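Local coordinates for glutathione S-transferase enzyme with thioredoxin-like domain (Xenorhabdus nematophila, PDB 4L8E), which binds glutathione and probably conjugates its thiol sulfur to electrophilic substrates, as other glutathione transferases do, at residues I82-D88 with Y105-K109. Sequence-based numbering, arbitrary orientation.
Sequences IVDHQPD and YLANK
Asp84 OD2 accepts two hydrogen bonds from helix 99-110, from Tyr105 OH at 2.6 Å and from Lys109 NZ at 2.8 Å. The two donors take different sides of the oxygen: the phenol comes in on the anti side, 24° out of the carboxylate plane, and the ammonium on the syn side. Carboxylate and phenol ring stand almost perpendicular, 79° apart, with OD2 at the ring edge and in its plane. With CG anti to the backbone N (chi1 -172°) and the chain extended beyond it, Lys109 carries NZ across to the carboxylate, running head-on to the Asp84 side chain. Its bond to Asp84 OD1 is weak, which makes the salt bridge one-sided. Lys109 NZ also donates to Gln86 O at 2.9 Å, from above the carbonyl plane. Asp84 OD1 in turn accepts from Gln86 N at 2.9 Å, an Asx turn that folds the chain as it leaves strand 81-84. A water accepts from Asp88 N and donates to Tyr105 OH, extending the polar network to the loop. Asp88 OD1 lies 3.7 Å from Lys109 CE, against the aliphatic chain. On the apolar side, Ile82 CD1 meets Leu106 CD2 at 4.2 Å, the two side chains lying alongside each other and pointing opposite ways, and Leu106 continues onto Phe45 and Leu46. The contact joins strand 81-84 and the loop after it to helix 99-110 of the thioredoxin-like domain, with Thr122 of the second subunit packing on Tyr105. Two donors on a buried carboxylate oxygen would be expected to stabilise the ionised form of Asp84, with Lys109 supplying the balancing charge.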
loop_
_atom_site.group_PDB
_atom_site.type_symbol
_atom_site.label_atom_id
_atom_site.label_comp_id
_atom_site.label_asym_id
_atom_site.label_seq_id
_atom_site.Cartn_x
_atom_site.Cartn_y
_atom_site.Cartn_z
ATOM N N ILE A 82 -15.741 3.030 3.299
ATOM C CA ILE A 82 -17.108 2.818 2.832
ATOM C C ILE A 82 -17.819 1.800 3.681
ATOM O O ILE A 82 -17.206 0.999 4.383
ATOM C CB ILE A 82 -17.222 2.364 1.352
ATOM C CG1 ILE A 82 -16.610 0.983 1.149
ATOM C CG2 ILE A 82 -16.642 3.400 0.418
ATOM C CD1 ILE A 82 -17.001 0.331 -0.196
ATOM N N VAL A 83 -19.139 1.880 3.649
ATOM C CA VAL A 83 -19.999 0.812 4.107
ATOM C C VAL A 83 -20.898 0.432 2.927
ATOM O O VAL A 83 -21.584 1.271 2.325
ATOM C CB VAL A 83 -20.814 1.231 5.324
ATOM C CG1 VAL A 83 -21.762 0.106 5.756
ATOM C CG2 VAL A 83 -19.863 1.631 6.443
ATOM N N ASP A 84 -20.834 -0.842 2.550
ATOM C CA ASP A 84 -21.688 -1.386 1.519
ATOM C C ASP A 84 -22.819 -2.127 2.205
ATOM O O ASP A 84 -22.615 -3.207 2.801
ATOM C CB ASP A 84 -20.893 -2.358 0.639
ATOM C CG ASP A 84 -21.708 -2.945 -0.503
ATOM O OD1 ASP A 84 -22.910 -2.621 -0.656
ATOM O OD2 ASP A 84 -21.129 -3.739 -1.275
ATOM N N HIS A 85 -24.004 -1.542 2.139
ATOM C CA HIS A 85 -25.187 -2.137 2.724
ATOM C C HIS A 85 -25.862 -3.199 1.867
ATOM O O HIS A 85 -26.817 -3.817 2.308
ATOM C CB HIS A 85 -26.219 -1.055 3.066
ATOM C CG HIS A 85 -25.739 -0.096 4.100
ATOM N ND1 HIS A 85 -25.807 -0.367 5.446
ATOM C CD2 HIS A 85 -25.145 1.115 3.983
ATOM C CE1 HIS A 85 -25.271 0.636 6.119
ATOM N NE2 HIS A 85 -24.862 1.546 5.254
ATOM N N GLN A 86 -25.387 -3.398 0.646
ATOM C CA GLN A 86 -25.942 -4.420 -0.232
ATOM C C GLN A 86 -24.821 -5.272 -0.807
ATOM O O GLN A 86 -24.574 -5.267 -2.020
ATOM C CB GLN A 86 -26.741 -3.774 -1.350
ATOM C CG GLN A 86 -27.981 -3.048 -0.864
ATOM C CD GLN A 86 -28.720 -2.371 -1.993
ATOM O OE1 GLN A 86 -28.106 -1.793 -2.895
ATOM N NE2 GLN A 86 -30.043 -2.446 -1.959
ATOM N N PRO A 87 -24.117 -5.993 0.074
ATOM C CA PRO A 87 -23.032 -6.844 -0.390
ATOM C C PRO A 87 -23.607 -8.003 -1.184
ATOM O O PRO A 87 -24.766 -8.413 -0.968
ATOM C CB PRO A 87 -22.368 -7.305 0.911
ATOM C CG PRO A 87 -23.445 -7.262 1.921
ATOM C CD PRO A 87 -24.349 -6.126 1.525
ATOM N N ASP A 88 -22.820 -8.505 -2.125
ATOM C CA ASP A 88 -23.295 -9.565 -3.011
ATOM C C ASP A 88 -23.876 -10.723 -2.210
ATOM O O ASP A 88 -24.939 -11.287 -2.556
ATOM C CB ASP A 88 -22.159 -10.054 -3.914
ATOM C CG ASP A 88 -21.823 -9.063 -5.027
ATOM O OD1 ASP A 88 -22.715 -8.279 -5.423
ATOM O OD2 ASP A 88 -20.666 -9.067 -5.509
ATOM N N TYR A 105 -12.175 -3.834 -3.930
ATOM C CA TYR A 105 -13.493 -4.378 -3.621
ATOM C C TYR A 105 -14.545 -3.904 -4.622
ATOM O O TYR A 105 -15.361 -4.697 -5.090
ATOM C CB TYR A 105 -13.897 -3.962 -2.204
ATOM C CG TYR A 105 -15.294 -4.345 -1.818
ATOM C CD1 TYR A 105 -15.566 -5.559 -1.235
ATOM C CD2 TYR A 105 -16.360 -3.470 -2.017
ATOM C CE1 TYR A 105 -16.853 -5.910 -0.868
ATOM C CE2 TYR A 105 -17.652 -3.802 -1.646
ATOM C CZ TYR A 105 -17.903 -5.035 -1.065
ATOM O OH TYR A 105 -19.164 -5.410 -0.675
ATOM N N LEU A 106 -14.536 -2.603 -4.932
ATOM C CA LEU A 106 -15.526 -2.046 -5.854
ATOM C C LEU A 106 -15.291 -2.520 -7.293
ATOM O O LEU A 106 -16.246 -2.752 -8.038
ATOM C CB LEU A 106 -15.519 -0.514 -5.795
ATOM C CG LEU A 106 -16.084 0.070 -4.486
ATOM C CD1 LEU A 106 -15.937 1.580 -4.493
ATOM C CD2 LEU A 106 -17.507 -0.342 -4.291
ATOM N N ALA A 107 -14.026 -2.620 -7.682
ATOM C CA ALA A 107 -13.702 -3.118 -9.027
ATOM C C ALA A 107 -14.191 -4.550 -9.172
ATOM O O ALA A 107 -14.754 -4.911 -10.200
ATOM C CB ALA A 107 -12.215 -2.989 -9.287
ATOM N N ASN A 108 -14.031 -5.371 -8.126
ATOM C CA ASN A 108 -14.507 -6.753 -8.159
ATOM C C ASN A 108 -16.017 -6.842 -8.170
ATOM O O ASN A 108 -16.597 -7.629 -8.901
ATOM C CB ASN A 108 -13.961 -7.561 -6.974
ATOM C CG ASN A 108 -12.493 -7.878 -7.106
ATOM O OD1 ASN A 108 -11.937 -7.827 -8.199
ATOM N ND2 ASN A 108 -11.851 -8.239 -5.991
ATOM N N LYS A 109 -16.662 -6.008 -7.369
ATOM C CA LYS A 109 -18.120 -6.006 -7.279
ATOM C C LYS A 109 -18.781 -5.604 -8.602
ATOM O O LYS A 109 -19.735 -6.235 -9.034
ATOM C CB LYS A 109 -18.582 -5.068 -6.171
ATOM C CG LYS A 109 -20.076 -5.177 -5.924
ATOM C CD LYS A 109 -20.525 -4.430 -4.693
ATOM C CE LYS A 109 -21.963 -4.849 -4.359
ATOM N NZ LYS A 109 -22.637 -3.838 -3.580
HETATM O O HOH W 1 -19.913 -7.655 -1.968
#